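Carboxylesterase SOBER1 (Arabidopsis thaliana, PDB 6AVX) hydrolyses carboxylic esters, preferring short acyl chains, shows phospholipase A2 activity, and restrains the hypersensitive response that the bacterial effector AvrBsT triggers in the plant. Local coordinates at residues L39-P44 / R57-V62; P66-S71 / L166-Q171; A112-S117 / G128-G133; V135-S140 / L174-E179; H158-R163 / F186-G191. The protein carries 1 engineered substitution. All blocks are in the same frame, centred on the assembly; numbering follows the deposited sequence.

Contact 1. Residues L39-P44 / R57-V62; sequences LFPSAP and RSWFDV
Two flat groups of R57-V62, the W59 indole and the R57 guanidinium, meet L39-P44 in different ways. A43 sets its CB over the centre of the W59 six-membered ring, a CH-pi contact in which CB lies 3.6 Å from the centroid and 15° off the ring normal. P41 crosses the indole at about a right angle, its CG 3.8 Å from W59 CH2. The guanidinium carries S42 CB over one face, toward the rim, while A43 O comes to its edge: R57 NH2 donates to A43 O at 2.8 Å, with the oxygen only 2° out of the guanidinium plane. The extended R57 chain passes the same oxygen, with CD 3.4 Å from A43 O. A backbone bond from S58 N to P44 O, 3.0 Å long, fastens the two loops nearby.

Three other polar groups are bonded outside the contact: W59 NE1 to H12 O, S42 OG to G18 N and S58 OG to Q109. In the alpha/beta-hydrolase fold these loops follow strands 37-39 and 54-57; P41 and W59 rest on strand 7-11. W59 also touches L113 of helix 109-120, and its side chain is about 9 Å from that of S108, the probable nucleophile.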
# COMPACT_ATOMS: atom_id res chain seq x y z
N LEU A 39 -7.32 9.15 -6.60
CA LEU A 39 -8.30 8.13 -6.91
C LEU A 39 -8.42 7.17 -5.75
O LEU A 39 -7.41 6.66 -5.25
CB LEU A 39 -7.92 7.39 -8.19
CG LEU A 39 -8.99 6.44 -8.70
CD1 LEU A 39 -10.23 7.20 -9.17
CD2 LEU A 39 -8.43 5.61 -9.83
N PHE A 40 -9.65 6.95 -5.30
CA PHE A 40 -9.96 6.08 -4.17
C PHE A 40 -10.91 5.00 -4.68
O PHE A 40 -12.13 5.13 -4.55
CB PHE A 40 -10.64 6.87 -3.06
CG PHE A 40 -9.73 7.83 -2.33
CD1 PHE A 40 -9.22 7.51 -1.10
CD2 PHE A 40 -9.39 9.07 -2.88
CE1 PHE A 40 -8.39 8.38 -0.42
CE2 PHE A 40 -8.57 9.94 -2.18
CZ PHE A 40 -8.07 9.59 -0.97
N PRO A 41 -10.38 3.92 -5.27
CA PRO A 41 -11.24 2.84 -5.77
C PRO A 41 -11.83 2.05 -4.62
O PRO A 41 -11.41 2.16 -3.46
CB PRO A 41 -10.28 1.98 -6.60
CG PRO A 41 -8.96 2.19 -5.93
CD PRO A 41 -8.97 3.65 -5.54
N SER A 42 -12.81 1.19 -4.94
CA SER A 42 -13.44 0.32 -3.96
C SER A 42 -13.24 -1.14 -4.35
O SER A 42 -13.49 -1.51 -5.51
CB SER A 42 -14.92 0.61 -3.84
OG SER A 42 -15.12 1.87 -3.25
N ALA A 43 -12.82 -1.95 -3.40
CA ALA A 43 -12.60 -3.36 -3.67
C ALA A 43 -13.93 -4.05 -3.94
O ALA A 43 -14.98 -3.64 -3.45
CB ALA A 43 -11.94 -4.03 -2.46
N PRO A 44 -13.91 -5.16 -4.68
CA PRO A 44 -15.13 -5.95 -4.87
C PRO A 44 -15.58 -6.59 -3.58
O PRO A 44 -14.82 -6.75 -2.62
CB PRO A 44 -14.71 -7.03 -5.87
CG PRO A 44 -13.43 -6.56 -6.47
CD PRO A 44 -12.77 -5.78 -5.36
N ARG A 57 -16.33 -5.78 1.19
CA ARG A 57 -15.33 -5.26 0.27
C ARG A 57 -13.97 -5.72 0.76
O ARG A 57 -13.61 -5.53 1.93
CB ARG A 57 -15.38 -3.75 0.20
CG ARG A 57 -16.63 -3.20 -0.43
CD ARG A 57 -16.40 -1.77 -0.94
NE ARG A 57 -17.62 -1.19 -1.50
CZ ARG A 57 -18.10 -1.46 -2.71
NH1 ARG A 57 -19.24 -0.91 -3.10
NH2 ARG A 57 -17.45 -2.24 -3.54
N SER A 58 -13.20 -6.34 -0.12
CA SER A 58 -11.92 -6.93 0.26
C SER A 58 -11.06 -7.06 -0.99
O SER A 58 -11.48 -7.64 -1.99
CB SER A 58 -12.15 -8.31 0.85
OG SER A 58 -10.91 -8.91 1.15
N TRP A 59 -9.83 -6.52 -0.93
CA TRP A 59 -8.95 -6.60 -2.08
C TRP A 59 -8.53 -8.03 -2.40
O TRP A 59 -8.34 -8.37 -3.57
CB TRP A 59 -7.71 -5.73 -1.88
CG TRP A 59 -8.02 -4.27 -1.81
CD1 TRP A 59 -7.96 -3.47 -0.71
CD2 TRP A 59 -8.47 -3.44 -2.89
NE1 TRP A 59 -8.35 -2.19 -1.04
CE2 TRP A 59 -8.68 -2.15 -2.36
CE3 TRP A 59 -8.73 -3.65 -4.24
CZ2 TRP A 59 -9.13 -1.08 -3.14
CZ3 TRP A 59 -9.19 -2.60 -5.00
CH2 TRP A 59 -9.38 -1.33 -4.45
N PHE A 60 -8.28 -8.85 -1.38
CA PHE A 60 -7.78 -10.21 -1.55
C PHE A 60 -8.07 -10.94 -0.24
O PHE A 60 -8.26 -10.31 0.80
CB PHE A 60 -6.29 -10.23 -1.92
CG PHE A 60 -5.40 -9.56 -0.90
CD1 PHE A 60 -4.99 -10.26 0.24
CD2 PHE A 60 -4.92 -8.27 -1.07
CE1 PHE A 60 -4.16 -9.65 1.19
CE2 PHE A 60 -4.08 -7.67 -0.12
CZ PHE A 60 -3.71 -8.36 1.00
N ASP A 61 -8.09 -12.26 -0.27
CA ASP A 61 -8.51 -12.98 0.92
C ASP A 61 -7.45 -12.88 2.00
O ASP A 61 -6.25 -12.91 1.72
CB ASP A 61 -8.80 -14.44 0.59
CG ASP A 61 -9.61 -15.14 1.66
OD1 ASP A 61 -10.25 -14.46 2.50
OD2 ASP A 61 -9.59 -16.39 1.64
N VAL A 62 -7.92 -12.80 3.24
CA VAL A 62 -7.11 -12.68 4.44
C VAL A 62 -7.45 -13.90 5.30
O VAL A 62 -8.57 -13.98 5.83
CB VAL A 62 -7.40 -11.37 5.18
CG1 VAL A 62 -6.58 -11.28 6.47
CG2 VAL A 62 -7.13 -10.18 4.27

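Contact 2. Residues P66-S71 / L166-Q171; sequences PLKVGS and LFEAGQ. Engineered in segment 66-71: L67 (natural residue Phe).
K68 and L166 lie side by side and point the same way, so that the aliphatic part of the lysine runs against the leucine branch. As modelled, K68 CG stands 3.2 Å from L166 CD1, and K68 CD follows at 3.5 Å from the same methyl; these approaches are shorter than usual contact, and their exact closeness is doubtful. The other methyl, L166 CD2, approaches P66 CB at 4.2 Å. E168 comes in at a slant to both K68 and V69. Its CG sits between the backbone N and the carbonyl carbon (chi1 63°), and beyond CG the chain is extended, carrying the carboxylate over to the loop. There OE1 accepts from V69 N at 2.9 Å, on its anti side and 24° out of the carboxylate plane, while V69 CG2 packs beside the same oxygen at 3.3 Å. K68 NZ remains 4.6 Å from E168 OE1, opposite charges that may attract each other weakly, although they are not in contact.

The second polar tie is main-chain: L166 N, at the N-cap position, donates to L67 O at 3.0 Å, and A169 CB leans on the same stretch of backbone. K68 to S71 form a type II turn, with G70 at its third position. L67 is an engineered residue, Phe in the natural protein; its side chain turns from the helix toward V62, W134 and V165, about 6 Å from the side chain of S108. The contact thus pins the long loop between strand 54-57 and helix 75-94 to the first turn of helix 167-171, whose F167 reaches the other way, onto A188 of strand 184-189.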
# COMPACT_ATOMS: atom_id res chain seq x y z
N PRO A 66 -4.36 -12.10 14.08
CA PRO A 66 -3.79 -10.89 13.49
C PRO A 66 -2.76 -11.24 12.45
O PRO A 66 -2.31 -12.39 12.39
CB PRO A 66 -3.11 -10.21 14.67
CG PRO A 66 -2.67 -11.38 15.54
CD PRO A 66 -3.78 -12.40 15.40
N LEU A 67 -2.37 -10.28 11.64
CA LEU A 67 -1.26 -10.50 10.74
C LEU A 67 0.01 -10.42 11.57
O LEU A 67 0.16 -9.52 12.41
CB LEU A 67 -1.23 -9.48 9.60
CG LEU A 67 -2.16 -9.73 8.40
CD1 LEU A 67 -1.72 -10.95 7.61
CD2 LEU A 67 -3.60 -9.85 8.81
N LYS A 68 0.88 -11.39 11.39
CA LYS A 68 2.09 -11.53 12.18
C LYS A 68 3.16 -12.06 11.26
O LYS A 68 2.92 -12.38 10.09
CB LYS A 68 1.89 -12.52 13.34
CG LYS A 68 1.47 -11.84 14.61
CD LYS A 68 1.30 -12.80 15.78
CE LYS A 68 2.63 -13.38 16.25
NZ LYS A 68 2.57 -14.87 16.25
N VAL A 69 4.38 -12.12 11.80
CA VAL A 69 5.41 -12.89 11.13
C VAL A 69 4.96 -14.34 11.17
O VAL A 69 4.68 -14.89 12.24
CB VAL A 69 6.76 -12.68 11.80
CG1 VAL A 69 7.84 -13.48 11.07
CG2 VAL A 69 7.13 -11.19 11.84
N GLY A 70 4.83 -14.95 10.00
CA GLY A 70 4.42 -16.33 9.90
C GLY A 70 2.93 -16.54 9.78
O GLY A 70 2.48 -17.70 9.81
N SER A 71 2.14 -15.48 9.66
CA SER A 71 0.71 -15.64 9.48
C SER A 71 0.43 -16.10 8.04
O SER A 71 1.13 -15.69 7.11
CB SER A 71 -0.01 -14.32 9.74
OG SER A 71 0.10 -13.94 11.10
N LEU A 166 0.53 -6.80 13.51
CA LEU A 166 1.55 -6.56 14.51
C LEU A 166 2.70 -5.76 13.94
O LEU A 166 3.08 -5.92 12.78
CB LEU A 166 2.11 -7.87 15.07
CG LEU A 166 1.16 -8.81 15.79
CD1 LEU A 166 1.98 -9.57 16.81
CD2 LEU A 166 0.03 -8.13 16.49
N PHE A 167 3.27 -4.91 14.77
CA PHE A 167 4.42 -4.11 14.37
C PHE A 167 5.53 -4.99 13.78
O PHE A 167 6.18 -4.60 12.80
CB PHE A 167 4.91 -3.32 15.59
CG PHE A 167 6.02 -2.34 15.30
CD1 PHE A 167 5.79 -1.16 14.62
CD2 PHE A 167 7.31 -2.59 15.77
CE1 PHE A 167 6.80 -0.25 14.39
CE2 PHE A 167 8.33 -1.68 15.53
CZ PHE A 167 8.07 -0.51 14.84
N GLU A 168 5.72 -6.19 14.33
CA GLU A 168 6.74 -7.09 13.81
C GLU A 168 6.47 -7.49 12.36
O GLU A 168 7.42 -7.78 11.61
CB GLU A 168 6.86 -8.35 14.68
CG GLU A 168 5.59 -9.20 14.72
CD GLU A 168 5.86 -10.63 15.14
OE1 GLU A 168 5.27 -11.56 14.54
OE2 GLU A 168 6.68 -10.83 16.07
N ALA A 169 5.21 -7.55 11.94
CA ALA A 169 4.91 -7.83 10.54
C ALA A 169 5.37 -6.70 9.65
O ALA A 169 5.76 -6.94 8.50
CB ALA A 169 3.42 -8.08 10.35
N GLY A 170 5.32 -5.46 10.14
CA GLY A 170 5.85 -4.35 9.39
C GLY A 170 7.36 -4.36 9.36
O GLY A 170 7.98 -4.18 8.31
N GLN A 171 7.99 -4.60 10.51
CA GLN A 171 9.44 -4.70 10.56
C GLN A 171 9.96 -5.78 9.63
O GLN A 171 11.03 -5.63 9.04
CB GLN A 171 9.90 -4.99 11.98
CG GLN A 171 9.66 -3.87 12.98
CD GLN A 171 10.09 -4.26 14.38
OE1 GLN A 171 9.58 -5.23 14.96
NE2 GLN A 171 11.05 -3.53 14.93

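Contact 3. Residues A112-S117 / G128-G133; sequences ALTLAS and GAVLSG
The return half of a beta-alpha-beta unit brings T114 and L115 of helix 109-120 against V130 of strand 127-131, in the core of the alpha/beta-hydrolase fold. Strand 102-107 leads into this helix through the GxSxG sequence that contains S108, consistent with a nucleophile elbow. The helix then runs back over the sheet, its axis 7.5 Å from that of the strand and their directions 153° apart, close to antiparallel.

T114 carries the middle of the contact. Its OG1 lies beside the backbone N (chi1 -71°), which leaves CG2 anti to that N; T114 CG2 settles over the strand backbone, 3.8 Å from A129 O and 4.0 Å from G128 CA. The hydroxyl is occupied within the helix, bonded to G110 O. V130 CG2 answers from the strand, equally 4.2 Å from T114 CG2 and L115 CB. With glycine at 128, the threonine methyl can come down directly on the main chain, and a CB there would point toward the helix.

At the other end G133 CA approaches A112 N at 4.2 Å. G133 leaves this approach without a side chain, in a place where a CB would run into V130 CG1, and it lies about 6 Å from the side chain of H194. On the helix face turned from the strand, S117 OG donates to L113 O at 2.8 Å from above the carbonyl plane, while S117 N reaches that oxygen from the opposite face.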
# COMPACT_ATOMS: atom_id res chain seq x y z
N ALA A 112 -0.71 -3.65 2.10
CA ALA A 112 -0.17 -4.87 1.51
C ALA A 112 -0.34 -4.86 -0.00
O ALA A 112 0.58 -5.21 -0.75
CB ALA A 112 -0.87 -6.08 2.13
N LEU A 113 -1.51 -4.42 -0.47
CA LEU A 113 -1.74 -4.37 -1.91
C LEU A 113 -0.87 -3.32 -2.57
O LEU A 113 -0.38 -3.53 -3.69
CB LEU A 113 -3.21 -4.11 -2.20
CG LEU A 113 -3.58 -4.04 -3.68
CD1 LEU A 113 -3.14 -5.27 -4.44
CD2 LEU A 113 -5.07 -3.83 -3.81
N THR A 114 -0.68 -2.18 -1.91
CA THR A 114 0.25 -1.16 -2.41
C THR A 114 1.62 -1.77 -2.66
O THR A 114 2.22 -1.57 -3.72
CB THR A 114 0.35 0.00 -1.41
OG1 THR A 114 -0.87 0.75 -1.43
CG2 THR A 114 1.50 0.94 -1.72
N LEU A 115 2.14 -2.48 -1.66
CA LEU A 115 3.46 -3.05 -1.80
C LEU A 115 3.53 -4.01 -2.98
O LEU A 115 4.44 -3.93 -3.81
CB LEU A 115 3.83 -3.77 -0.51
CG LEU A 115 5.29 -4.22 -0.49
CD1 LEU A 115 6.21 -3.05 -0.19
CD2 LEU A 115 5.50 -5.35 0.51
N ALA A 116 2.59 -4.94 -3.04
CA ALA A 116 2.60 -5.92 -4.12
C ALA A 116 2.48 -5.24 -5.48
O ALA A 116 3.15 -5.63 -6.45
CB ALA A 116 1.44 -6.89 -3.93
N SER A 117 1.63 -4.22 -5.56
CA SER A 117 1.39 -3.56 -6.84
C SER A 117 2.62 -2.81 -7.32
O SER A 117 2.95 -2.83 -8.51
CB SER A 117 0.20 -2.61 -6.73
OG SER A 117 -1.01 -3.31 -6.45
N GLY A 128 5.63 4.14 -3.17
CA GLY A 128 4.60 3.38 -2.50
C GLY A 128 4.60 3.70 -1.02
O GLY A 128 5.64 3.56 -0.36
N ALA A 129 3.47 4.15 -0.49
CA ALA A 129 3.33 4.46 0.94
C ALA A 129 2.45 3.40 1.56
O ALA A 129 1.25 3.31 1.25
CB ALA A 129 2.72 5.84 1.15
N VAL A 130 3.03 2.57 2.40
CA VAL A 130 2.33 1.49 3.09
C VAL A 130 2.02 1.98 4.50
O VAL A 130 2.93 2.42 5.21
CB VAL A 130 3.21 0.23 3.14
CG1 VAL A 130 2.55 -0.85 3.98
CG2 VAL A 130 3.54 -0.26 1.73
N LEU A 131 0.76 1.90 4.91
CA LEU A 131 0.37 2.26 6.28
C LEU A 131 -0.12 0.99 6.95
O LEU A 131 -1.14 0.41 6.56
CB LEU A 131 -0.71 3.33 6.31
CG LEU A 131 -0.33 4.73 5.81
CD1 LEU A 131 -0.30 4.82 4.28
CD2 LEU A 131 -1.30 5.76 6.36
N SER A 132 0.62 0.53 7.94
CA SER A 132 0.18 -0.58 8.78
C SER A 132 -0.15 -1.82 7.97
O SER A 132 -1.11 -2.54 8.24
CB SER A 132 -1.01 -0.16 9.63
OG SER A 132 -0.72 1.05 10.32
N GLY A 133 0.68 -2.10 6.97
CA GLY A 133 0.50 -3.23 6.10
C GLY A 133 1.33 -4.43 6.49
O GLY A 133 1.83 -4.55 7.62

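Contact 4. Residues V135-S140 / L174-E179; sequences VPFTSS and LPFLKE
V135 drives one methyl almost exactly down the ring normal of F176: CG1 lies 3.7 Å from the ring centroid and only 3° off the perpendicular, a CH-pi contact over the centre of the face. F176 CG is anti to the backbone N (chi1 -180°), directed from helix 173-180 toward the loop. At the ring's edge, close to its plane, comes the backbone of T138 and S139, with T138 O 3.8 Å from F176 CE1. F137 adds a second aromatic group, though little overlap. The two ring planes are nearly parallel, at 21°, but slid apart to a centroid separation of 5.8 Å, and the closest approach is F137 CE1 to F176 CZ at 3.7 Å.

Further out, E179 is extended beyond CG and lays its carboxylate near the loop, with E179 OE2 3.8 Å from S139 CB. The loop is shaped locally by an ST turn, in which S140 N donates to T138 OG1.

This is hydrophobic packing at the surface, away from the probable catalytic residues. It joins the loop after strand 127-131 to helix 173-180; I142 and F145 also touch F176, while P136 and F137 rest on A116 of helix 109-120 and L174 turns to strand 184-189.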
# COMPACT_ATOMS: atom_id res chain seq x y z
N VAL A 135 3.69 -7.93 4.33
CA VAL A 135 4.22 -8.48 3.08
C VAL A 135 3.29 -9.61 2.64
O VAL A 135 3.20 -10.62 3.35
CB VAL A 135 5.65 -8.99 3.26
CG1 VAL A 135 6.18 -9.52 1.94
CG2 VAL A 135 6.54 -7.85 3.75
N PRO A 136 2.57 -9.48 1.52
CA PRO A 136 1.49 -10.43 1.23
C PRO A 136 1.91 -11.58 0.34
O PRO A 136 1.06 -12.20 -0.31
CB PRO A 136 0.46 -9.54 0.53
CG PRO A 136 1.29 -8.65 -0.26
CD PRO A 136 2.51 -8.33 0.59
N PHE A 137 3.19 -11.89 0.33
CA PHE A 137 3.70 -13.01 -0.44
C PHE A 137 5.04 -13.43 0.15
O PHE A 137 5.59 -12.76 1.01
CB PHE A 137 3.74 -12.73 -1.96
CG PHE A 137 4.14 -11.31 -2.36
CD1 PHE A 137 5.13 -10.61 -1.68
CD2 PHE A 137 3.56 -10.70 -3.46
CE1 PHE A 137 5.49 -9.32 -2.09
CE2 PHE A 137 3.92 -9.45 -3.88
CZ PHE A 137 4.89 -8.75 -3.19
N THR A 138 5.54 -14.58 -0.30
CA THR A 138 6.82 -15.10 0.15
C THR A 138 7.93 -14.61 -0.78
O THR A 138 7.68 -13.97 -1.81
CB THR A 138 6.85 -16.63 0.15
OG1 THR A 138 6.93 -17.09 -1.20
CG2 THR A 138 5.63 -17.24 0.85
N SER A 139 9.17 -14.93 -0.43
CA SER A 139 10.29 -14.55 -1.27
C SER A 139 10.29 -15.24 -2.63
O SER A 139 11.06 -14.84 -3.50
CB SER A 139 11.60 -14.85 -0.55
OG SER A 139 11.67 -16.22 -0.26
N SER A 140 9.44 -16.24 -2.86
CA SER A 140 9.36 -16.88 -4.17
C SER A 140 9.00 -15.88 -5.27
O SER A 140 9.35 -16.11 -6.43
CB SER A 140 8.34 -18.02 -4.18
OG SER A 140 7.03 -17.54 -3.98
N LEU A 174 11.40 -5.12 6.09
CA LEU A 174 12.72 -4.54 5.82
C LEU A 174 13.69 -5.58 5.28
O LEU A 174 14.30 -5.33 4.23
CB LEU A 174 13.22 -3.81 7.06
CG LEU A 174 12.35 -2.61 7.47
CD1 LEU A 174 12.85 -1.95 8.74
CD2 LEU A 174 12.24 -1.59 6.34
N PRO A 175 13.87 -6.74 5.90
CA PRO A 175 14.77 -7.71 5.28
C PRO A 175 14.25 -8.27 3.98
O PRO A 175 15.04 -8.61 3.09
CB PRO A 175 14.95 -8.79 6.35
CG PRO A 175 13.85 -8.58 7.32
CD PRO A 175 13.47 -7.14 7.25
N PHE A 176 12.93 -8.38 3.83
CA PHE A 176 12.36 -8.81 2.56
C PHE A 176 12.73 -7.83 1.45
O PHE A 176 13.19 -8.22 0.37
CB PHE A 176 10.85 -8.92 2.71
CG PHE A 176 10.15 -9.36 1.47
CD1 PHE A 176 9.86 -10.69 1.25
CD2 PHE A 176 9.75 -8.44 0.52
CE1 PHE A 176 9.21 -11.09 0.10
CE2 PHE A 176 9.10 -8.84 -0.64
CZ PHE A 176 8.83 -10.16 -0.84
N LEU A 177 12.57 -6.54 1.72
CA LEU A 177 12.84 -5.55 0.71
C LEU A 177 14.33 -5.44 0.42
O LEU A 177 14.72 -5.19 -0.72
CB LEU A 177 12.21 -4.21 1.11
CG LEU A 177 10.66 -4.24 1.07
CD1 LEU A 177 10.06 -2.97 1.67
CD2 LEU A 177 10.15 -4.45 -0.34
N LYS A 178 15.17 -5.65 1.43
CA LYS A 178 16.61 -5.71 1.19
C LYS A 178 16.96 -6.86 0.26
O LYS A 178 17.71 -6.69 -0.70
CB LYS A 178 17.34 -5.83 2.53
CG LYS A 178 18.85 -5.57 2.45
CD LYS A 178 19.17 -4.09 2.29
CE LYS A 178 18.77 -3.27 3.52
NZ LYS A 178 19.13 -1.84 3.38
N GLU A 179 16.40 -8.05 0.51
CA GLU A 179 16.61 -9.17 -0.40
C GLU A 179 16.18 -8.79 -1.82
O GLU A 179 16.84 -9.16 -2.80
CB GLU A 179 15.84 -10.41 0.08
CG GLU A 179 16.01 -11.63 -0.84
CD GLU A 179 15.27 -12.90 -0.38
OE1 GLU A 179 15.29 -13.90 -1.13
OE2 GLU A 179 14.67 -12.91 0.72

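Contact 5. Residues H158-R163 / F186-G191; sequences HGTDDR and FKAYPG
T160, just past the end of strand 154-159, meets the end of strand 184-189 and the residues after it with every atom from CB outward. T160 CB lies 4.0 Å from Y189 O. From there CG2 packs on P190 CA at 3.8 Å and, more distantly, on A188 CB. OG1, placed between the backbone N and the carbonyl carbon (chi1 62°), is both acceptor and donor: it receives G191 N at 2.9 Å and gives its proton to D161 OD1, which it meets from above the carboxylate plane. These two bonds fix the hydroxyl's orientation and let the side chain continue the pairing where the strands end. D161 adds its carboxylate against G191, OD2 lying 3.6 Å from G191 CA.

Before this point the strands pair in parallel. H158 N donates to K187 O at 3.1 Å, Y189 N to H158 O at 2.9 Å, and T160 N to Y189 O at 3.1 Å. H158 CB touches F186 CZ, while its imidazole turns away, with NE2 bonded to V165 O and ND1 to W156 NE1.

The G159-D162 type I turn carries the probable charge-relay acid D162, whose OD2 is bonded to H194 ND1, as expected for a hydrolase triad. Strand 184-189 is the outermost on this side of the sheet; Y189 packs on helix 198-212, and on the opposite face F167 of helix 167-171 covers A188, and it also touches T160.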
# COMPACT_ATOMS: atom_id res chain seq x y z
N HIS A 158 4.14 2.49 10.51
CA HIS A 158 3.49 1.46 11.33
C HIS A 158 3.45 1.90 12.78
O HIS A 158 4.42 2.46 13.30
CB HIS A 158 4.24 0.13 11.22
CG HIS A 158 3.36 -1.08 11.22
ND1 HIS A 158 3.27 -1.93 10.13
CD2 HIS A 158 2.54 -1.61 12.16
CE1 HIS A 158 2.43 -2.91 10.40
NE2 HIS A 158 1.96 -2.73 11.63
N GLY A 159 2.32 1.62 13.43
CA GLY A 159 2.17 1.93 14.84
C GLY A 159 2.76 0.83 15.69
O GLY A 159 2.55 -0.36 15.45
N THR A 160 3.50 1.23 16.72
CA THR A 160 4.17 0.24 17.54
C THR A 160 3.19 -0.60 18.35
O THR A 160 3.52 -1.73 18.73
CB THR A 160 5.17 0.88 18.51
OG1 THR A 160 4.48 1.76 19.41
CG2 THR A 160 6.24 1.66 17.78
N ASP A 161 2.00 -0.08 18.62
CA ASP A 161 1.03 -0.73 19.49
C ASP A 161 -0.06 -1.46 18.73
O ASP A 161 -1.06 -1.86 19.32
CB ASP A 161 0.43 0.28 20.47
CG ASP A 161 1.42 0.75 21.52
OD1 ASP A 161 2.64 0.51 21.35
OD2 ASP A 161 0.98 1.36 22.52
N ASP A 162 0.13 -1.66 17.43
CA ASP A 162 -0.87 -2.29 16.58
C ASP A 162 -0.97 -3.77 16.94
O ASP A 162 0.01 -4.52 16.86
CB ASP A 162 -0.40 -2.12 15.13
CG ASP A 162 -1.47 -2.44 14.11
OD1 ASP A 162 -2.35 -3.30 14.36
OD2 ASP A 162 -1.41 -1.83 13.01
N ARG A 163 -2.17 -4.21 17.32
CA ARG A 163 -2.46 -5.60 17.65
C ARG A 163 -3.31 -6.28 16.59
O ARG A 163 -3.74 -7.42 16.78
CB ARG A 163 -3.11 -5.72 19.03
CG ARG A 163 -2.21 -5.19 20.15
CD ARG A 163 -2.67 -5.64 21.53
NE ARG A 163 -2.84 -7.09 21.62
CZ ARG A 163 -3.89 -7.71 22.15
NH1 ARG A 163 -4.89 -7.02 22.70
NH2 ARG A 163 -3.94 -9.04 22.17
N PHE A 186 11.42 3.18 6.91
CA PHE A 186 10.44 2.69 7.87
C PHE A 186 10.25 3.76 8.93
O PHE A 186 11.23 4.25 9.53
CB PHE A 186 10.95 1.39 8.49
CG PHE A 186 9.95 0.71 9.37
CD1 PHE A 186 9.07 -0.22 8.86
CD2 PHE A 186 9.90 1.00 10.73
CE1 PHE A 186 8.15 -0.86 9.70
CE2 PHE A 186 9.00 0.37 11.55
CZ PHE A 186 8.12 -0.57 11.03
N LYS A 187 9.01 4.17 9.15
CA LYS A 187 8.66 5.22 10.09
C LYS A 187 7.76 4.61 11.16
O LYS A 187 6.59 4.28 10.88
CB LYS A 187 7.96 6.37 9.37
CG LYS A 187 7.72 7.60 10.22
CD LYS A 187 9.03 8.24 10.64
CE LYS A 187 8.78 9.53 11.40
NZ LYS A 187 9.87 9.78 12.38
N ALA A 188 8.29 4.44 12.37
CA ALA A 188 7.52 3.91 13.48
C ALA A 188 6.78 5.04 14.17
O ALA A 188 7.30 6.16 14.29
CB ALA A 188 8.43 3.23 14.51
N TYR A 189 5.57 4.75 14.62
CA TYR A 189 4.74 5.69 15.36
C TYR A 189 4.51 5.14 16.76
O TYR A 189 3.64 4.27 16.95
CB TYR A 189 3.42 5.96 14.61
CG TYR A 189 3.72 6.87 13.45
CD1 TYR A 189 3.69 8.24 13.62
CD2 TYR A 189 4.11 6.36 12.22
CE1 TYR A 189 4.02 9.09 12.60
CE2 TYR A 189 4.44 7.22 11.18
CZ TYR A 189 4.39 8.58 11.38
OH TYR A 189 4.71 9.48 10.40
N PRO A 190 5.30 5.56 17.76
CA PRO A 190 5.16 5.01 19.11
C PRO A 190 3.78 5.29 19.67
O PRO A 190 3.25 6.40 19.59
CB PRO A 190 6.26 5.72 19.92
CG PRO A 190 6.74 6.83 19.07
CD PRO A 190 6.45 6.47 17.65
N GLY A 191 3.17 4.25 20.22
CA GLY A 191 1.87 4.36 20.82
C GLY A 191 0.70 4.27 19.87
O GLY A 191 -0.44 4.11 20.32

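How the contacts relate
Contact 3 lies about 2 Å from the chain centre; contacts 1, 4 and 5 touch it, while contact 2 comes within about 4 Å, nearest atom to nearest atom. Contact 1 reaches it through W59 CD2, 3.5 Å from L113 CD2; contact 4 through F137 CE2, 3.6 Å from A116 CB; contact 5 through H158 CE1, 3.3 Å from G133 O. Contacts 2 and 5, centred 12 Å apart, share an aromatic junction where F167 CZ meets F186 CE2 at 3.5 Å. The probable triad of S108, D162 and H194 falls among these pieces: contact 5 supplies D162, and G133 of contact 3 comes within about 5 Å of the S108 side chain. Contact 4 lies apart from that site.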